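Local coordinates for protein TssK (Serratia sp. FS14, PDB 5Y0E) that is probably a trimeric baseplate subunit of the bacterial type VI secretion system, thought to link the baseplate to the membrane complex, at residues Q57-A61 with P86-A90; G44-L50 with L166-R170. All coordinates share one frame; numbering follows the deposited sequence.

Contact 1: Q57-A61 with P86-A90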
loop_
_atom_site.group_PDB
_atom_site.type_symbol
_atom_site.label_atom_id
_atom_site.label_comp_id
_atom_site.label_asym_id
_atom_site.label_seq_id
_atom_site.Cartn_x
_atom_site.Cartn_y
_atom_site.Cartn_z
ATOM N N GLN A 57 -18.921 -21.881 30.221
ATOM C CA GLN A 57 -18.678 -22.285 31.597
ATOM C C GLN A 57 -17.794 -21.283 32.316
ATOM O O GLN A 57 -17.119 -21.628 33.284
ATOM C CB GLN A 57 -18.060 -23.674 31.651
ATOM C CG GLN A 57 -18.414 -24.518 30.463
ATOM C CD GLN A 57 -17.622 -25.813 30.427
ATOM O OE1 GLN A 57 -16.728 -26.022 31.246
ATOM N NE2 GLN A 57 -17.928 -26.681 29.462
ATOM N N GLY A 58 -17.789 -20.039 31.858
ATOM C CA GLY A 58 -16.958 -19.062 32.509
ATOM C C GLY A 58 -15.495 -19.266 32.263
ATOM O O GLY A 58 -14.673 -18.804 33.050
ATOM N N LYS A 59 -15.148 -19.943 31.182
ATOM C CA LYS A 59 -13.764 -20.238 30.859
ATOM C C LYS A 59 -13.395 -19.584 29.538
ATOM O O LYS A 59 -14.146 -19.670 28.560
ATOM C CB LYS A 59 -13.529 -21.755 30.797
ATOM C CG LYS A 59 -13.535 -22.443 32.174
ATOM C CD LYS A 59 -13.448 -23.953 32.059
ATOM C CE LYS A 59 -13.771 -24.647 33.381
ATOM N NZ LYS A 59 -12.687 -24.548 34.392
ATOM N N ILE A 60 -12.251 -18.916 29.526
ATOM C CA ILE A 60 -11.582 -18.529 28.294
ATOM C C ILE A 60 -10.584 -19.616 27.931
ATOM O O ILE A 60 -9.665 -19.905 28.698
ATOM C CB ILE A 60 -10.871 -17.184 28.449
ATOM C CG1 ILE A 60 -11.879 -16.087 28.761
ATOM C CG2 ILE A 60 -10.102 -16.880 27.190
ATOM C CD1 ILE A 60 -12.988 -16.058 27.783
ATOM N N ALA A 61 -10.751 -20.206 26.764
ATOM C CA ALA A 61 -9.835 -21.226 26.298
ATOM C C ALA A 61 -9.470 -20.986 24.840
ATOM O O ALA A 61 -10.330 -20.680 24.015
ATOM C CB ALA A 61 -10.445 -22.606 26.471
ATOM N N PRO A 86 -7.014 -23.159 30.785
ATOM C CA PRO A 86 -8.113 -22.227 30.637
ATOM C C PRO A 86 -8.310 -21.345 31.842
ATOM O O PRO A 86 -8.060 -21.695 32.974
ATOM C CB PRO A 86 -9.295 -23.136 30.404
ATOM C CG PRO A 86 -8.698 -24.281 29.703
ATOM C CD PRO A 86 -7.412 -24.511 30.412
ATOM N N LEU A 87 -8.790 -20.156 31.571
ATOM C CA LEU A 87 -8.968 -19.198 32.606
ATOM C C LEU A 87 -10.386 -19.044 33.029
ATOM O O LEU A 87 -11.229 -18.648 32.261
ATOM C CB LEU A 87 -8.439 -17.869 32.143
ATOM C CG LEU A 87 -8.527 -16.719 33.102
ATOM C CD1 LEU A 87 -7.501 -16.883 34.179
ATOM C CD2 LEU A 87 -8.255 -15.455 32.337
ATOM N N ALA A 88 -10.644 -19.401 34.270
ATOM C CA ALA A 88 -11.960 -19.222 34.853
ATOM C C ALA A 88 -12.152 -17.767 35.227
ATOM O O ALA A 88 -11.257 -17.128 35.778
ATOM C CB ALA A 88 -12.121 -20.100 36.089
ATOM N N ILE A 89 -13.306 -17.256 34.866
ATOM C CA ILE A 89 -13.639 -15.889 35.143
ATOM C C ILE A 89 -14.545 -15.893 36.342
ATOM O O ILE A 89 -15.513 -16.609 36.397
ATOM C CB ILE A 89 -14.325 -15.240 33.946
ATOM C CG1 ILE A 89 -13.354 -15.121 32.795
ATOM C CG2 ILE A 89 -14.768 -13.849 34.294
ATOM C CD1 ILE A 89 -12.149 -14.288 33.133
ATOM N N ALA A 90 -14.184 -15.109 37.332
ATOM C CA ALA A 90 -14.949 -15.054 38.548
ATOM C C ALA A 90 -16.283 -14.414 38.315
ATOM O O ALA A 90 -16.505 -13.784 37.313
ATOM C CB ALA A 90 -14.189 -14.301 39.606
#

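Contact 2: G44-L50 with L166-R170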
loop_
_atom_site.group_PDB
_atom_site.type_symbol
_atom_site.label_atom_id
_atom_site.label_comp_id
_atom_site.label_asym_id
_atom_site.label_seq_id
_atom_site.Cartn_x
_atom_site.Cartn_y
_atom_site.Cartn_z
ATOM N N GLY A 44 2.384 -10.045 17.995
ATOM C CA GLY A 44 0.960 -10.173 17.809
ATOM C C GLY A 44 0.624 -11.577 17.403
ATOM O O GLY A 44 1.472 -12.457 17.416
ATOM N N PHE A 45 -0.619 -11.786 17.010
ATOM C CA PHE A 45 -1.099 -13.081 16.557
ATOM C C PHE A 45 -1.094 -13.160 15.047
ATOM O O PHE A 45 -1.476 -12.214 14.363
ATOM C CB PHE A 45 -2.520 -13.369 17.049
ATOM C CG PHE A 45 -2.597 -13.619 18.495
ATOM C CD1 PHE A 45 -2.325 -14.867 19.001
ATOM C CD2 PHE A 45 -2.906 -12.606 19.362
ATOM C CE1 PHE A 45 -2.361 -15.098 20.334
ATOM C CE2 PHE A 45 -2.946 -12.834 20.704
ATOM C CZ PHE A 45 -2.669 -14.085 21.190
ATOM N N LEU A 46 -0.660 -14.304 14.545
ATOM C CA LEU A 46 -0.966 -14.727 13.195
ATOM C C LEU A 46 -2.282 -15.455 13.131
ATOM O O LEU A 46 -3.011 -15.329 12.157
ATOM C CB LEU A 46 0.112 -15.662 12.672
ATOM C CG LEU A 46 1.407 -14.998 12.314
ATOM C CD1 LEU A 46 2.440 -16.055 12.328
ATOM C CD2 LEU A 46 1.250 -14.395 10.947
ATOM N N THR A 47 -2.554 -16.263 14.137
ATOM C CA THR A 47 -3.750 -17.068 14.208
ATOM C C THR A 47 -4.214 -17.092 15.651
ATOM O O THR A 47 -3.411 -16.988 16.579
ATOM C CB THR A 47 -3.514 -18.493 13.698
ATOM O OG1 THR A 47 -2.413 -19.086 14.389
ATOM C CG2 THR A 47 -3.220 -18.480 12.240
ATOM N N LEU A 48 -5.521 -17.212 15.829
ATOM C CA LEU A 48 -6.119 -17.171 17.156
ATOM C C LEU A 48 -7.461 -17.860 17.050
ATOM O O LEU A 48 -8.320 -17.406 16.297
ATOM C CB LEU A 48 -6.283 -15.737 17.646
ATOM C CG LEU A 48 -6.735 -15.530 19.069
ATOM C CD1 LEU A 48 -6.034 -16.503 19.949
ATOM C CD2 LEU A 48 -6.380 -14.166 19.500
ATOM N N ASP A 49 -7.636 -18.963 17.766
ATOM C CA ASP A 49 -8.894 -19.691 17.751
ATOM C C ASP A 49 -9.387 -19.865 19.175
ATOM O O ASP A 49 -8.885 -20.711 19.918
ATOM C CB ASP A 49 -8.759 -21.041 17.069
ATOM C CG ASP A 49 -10.105 -21.725 16.897
ATOM O OD1 ASP A 49 -11.149 -21.056 17.033
ATOM O OD2 ASP A 49 -10.126 -22.938 16.625
ATOM N N LEU A 50 -10.390 -19.088 19.536
ATOM C CA LEU A 50 -10.980 -19.203 20.853
ATOM C C LEU A 50 -12.012 -20.324 20.866
ATOM O O LEU A 50 -12.777 -20.495 19.916
ATOM C CB LEU A 50 -11.610 -17.874 21.235
ATOM C CG LEU A 50 -11.839 -17.631 22.702
ATOM C CD1 LEU A 50 -11.619 -16.176 22.959
ATOM C CD2 LEU A 50 -13.252 -18.036 23.044
ATOM N N LEU A 166 -0.021 -10.531 25.088
ATOM C CA LEU A 166 -0.814 -10.099 23.956
ATOM C C LEU A 166 -2.280 -10.159 24.347
ATOM O O LEU A 166 -2.720 -11.127 24.963
ATOM C CB LEU A 166 -0.568 -10.986 22.729
ATOM C CG LEU A 166 0.839 -11.208 22.191
ATOM C CD1 LEU A 166 0.818 -12.268 21.130
ATOM C CD2 LEU A 166 1.393 -9.945 21.639
ATOM N N GLY A 167 -3.049 -9.145 23.970
ATOM C CA GLY A 167 -4.451 -9.128 24.329
ATOM C C GLY A 167 -5.253 -10.104 23.494
ATOM O O GLY A 167 -5.068 -10.212 22.289
ATOM N N VAL A 168 -6.178 -10.807 24.139
ATOM C CA VAL A 168 -6.971 -11.835 23.488
ATOM C C VAL A 168 -8.425 -11.413 23.318
ATOM O O VAL A 168 -9.020 -11.646 22.264
ATOM C CB VAL A 168 -6.878 -13.168 24.264
ATOM C CG1 VAL A 168 -7.803 -14.211 23.664
ATOM C CG2 VAL A 168 -5.445 -13.660 24.315
ATOM N N THR A 169 -9.021 -10.810 24.345
ATOM C CA THR A 169 -10.452 -10.559 24.345
ATOM C C THR A 169 -10.828 -9.774 25.588
ATOM O O THR A 169 -10.017 -9.557 26.488
ATOM C CB THR A 169 -11.237 -11.862 24.281
ATOM O OG1 THR A 169 -12.581 -11.579 23.914
ATOM C CG2 THR A 169 -11.210 -12.560 25.604
ATOM N N ARG A 170 -12.082 -9.349 25.624
ATOM C CA ARG A 170 -12.629 -8.657 26.782
ATOM C C ARG A 170 -13.932 -9.313 27.201
ATOM O O ARG A 170 -14.814 -9.557 26.370
ATOM C CB ARG A 170 -12.855 -7.178 26.497
ATOM C CG ARG A 170 -13.809 -6.503 27.461
ATOM C CD ARG A 170 -13.923 -5.005 27.180
ATOM N NE ARG A 170 -12.876 -4.266 27.852
ATOM C CZ ARG A 170 -13.091 -3.401 28.832
ATOM N NH1 ARG A 170 -14.329 -3.147 29.233
ATOM N NH2 ARG A 170 -12.069 -2.778 29.399
#

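Contact 1: Q57-A61 with P86-A90
I60 and L87 form the antiparallel hydrogen-bonded pair of a small two-stranded ribbon, strand 59-60 against strand 87-88. Each gives its amide to the other's carbonyl: I60 N to L87 O at 2.9 Å, L87 N to I60 O at 3.0 Å. A third bond extends the ladder beyond the strands, I89 N meeting G58 O at 2.8 Å. Between these bonds lies the non-hydrogen-bonded pair K59 and A88, where K59 CA lies 3.3 Å from L87 O in a CA-H...O contact. G58 enters the ladder with a positive phi of 71°, a conformation that glycine adopts easily. At the far end the P86 ring rests against A61, CG to CB 4.0 Å; none of the three bonds needs an amide hydrogen from this proline.

The two faces of the ribbon differ. K59 and A88 lie on one, which is at least partly exposed and suits a lysine chain and a small methyl. I60 and L87 lie on the other, joined by I89. With chi1 near -65° in both, I60 and I89 set CG1 beside their own backbone N, and the two CG1 atoms meet at 4.4 Å. Further out, L180 receives both isoleucines, L155 touches L87 and I89, and K174 NZ makes a hydrogen bond to I89 O. Backbone bonds thus fix the alignment of the strands, while branched aliphatic groups on one face make the ribbon amphipathic and seat it against strands 142-155 and 180-182.

Contact 2: G44-L50 with L166-R170
Strand 47-50, which carries L48 and L50, and strand 166-170, which carries V168, have axes that approach to 9.5 Å and run 33° apart, with no hydrogen bond between them: the face-to-face packing of two sheets in a beta sandwich. A bulge at L46 and T47, opposite S66, breaks the first strand, and F45 comes from the part before it. F45 CG stands opposite its carbonyl carbon (chi1 -70°), which carries the ring to L166 although CB does not point at the other strand. The ring is clamped between two leucines. L48 CD2 stands 3.7 Å above the centre of one face, while L166 CD1 makes a CH-pi contact with the opposite face, 4.0 Å from the centroid. The side chains of F45 and L166 run past one another head to tail, with F45 CE2 3.6 Å from L166 CB. At the ring edge, near its plane, lies G167 O.

Beyond the ring, V168 presents CG1 to two leucines, L48 CD2 at 4.4 Å and L50 CD1 at 4.3 Å. Branched aliphatic chains fill this layer well because they offer methyls in several directions. A65 and L100 add to the packing about F45. A classic bulge sets both V168 and T169 opposite V98 of the neighbouring strand 96-103. G44, with a phi of 144° that suits glycine, lies under the fork of L166: CD2 approaches G44 N at 3.8 Å, and CD1 comes equally near G44 O.

Contact 2 lies deeper, its centre about 13 Å from the centre of the chain against 25 Å for contact 1, and none of its touching residues is fully exposed. It joins two sheets without hydrogen bonds between the two strands, mainly through an aromatic ring and leucine and valine methyls. Contact 1 instead pairs strands within one small sheet, so backbone hydrogen bonds carry it and the face of I60 and L87 is the apolar one. Both segments of contact 1 fall between those of contact 2 in sequence, with strand 59-60 following strand 44-50. The two meet where A61 O packs on L50 CG at 3.6 Å, and L182 of strand 180-182 touches I60 of one and L50 and T169 of the other.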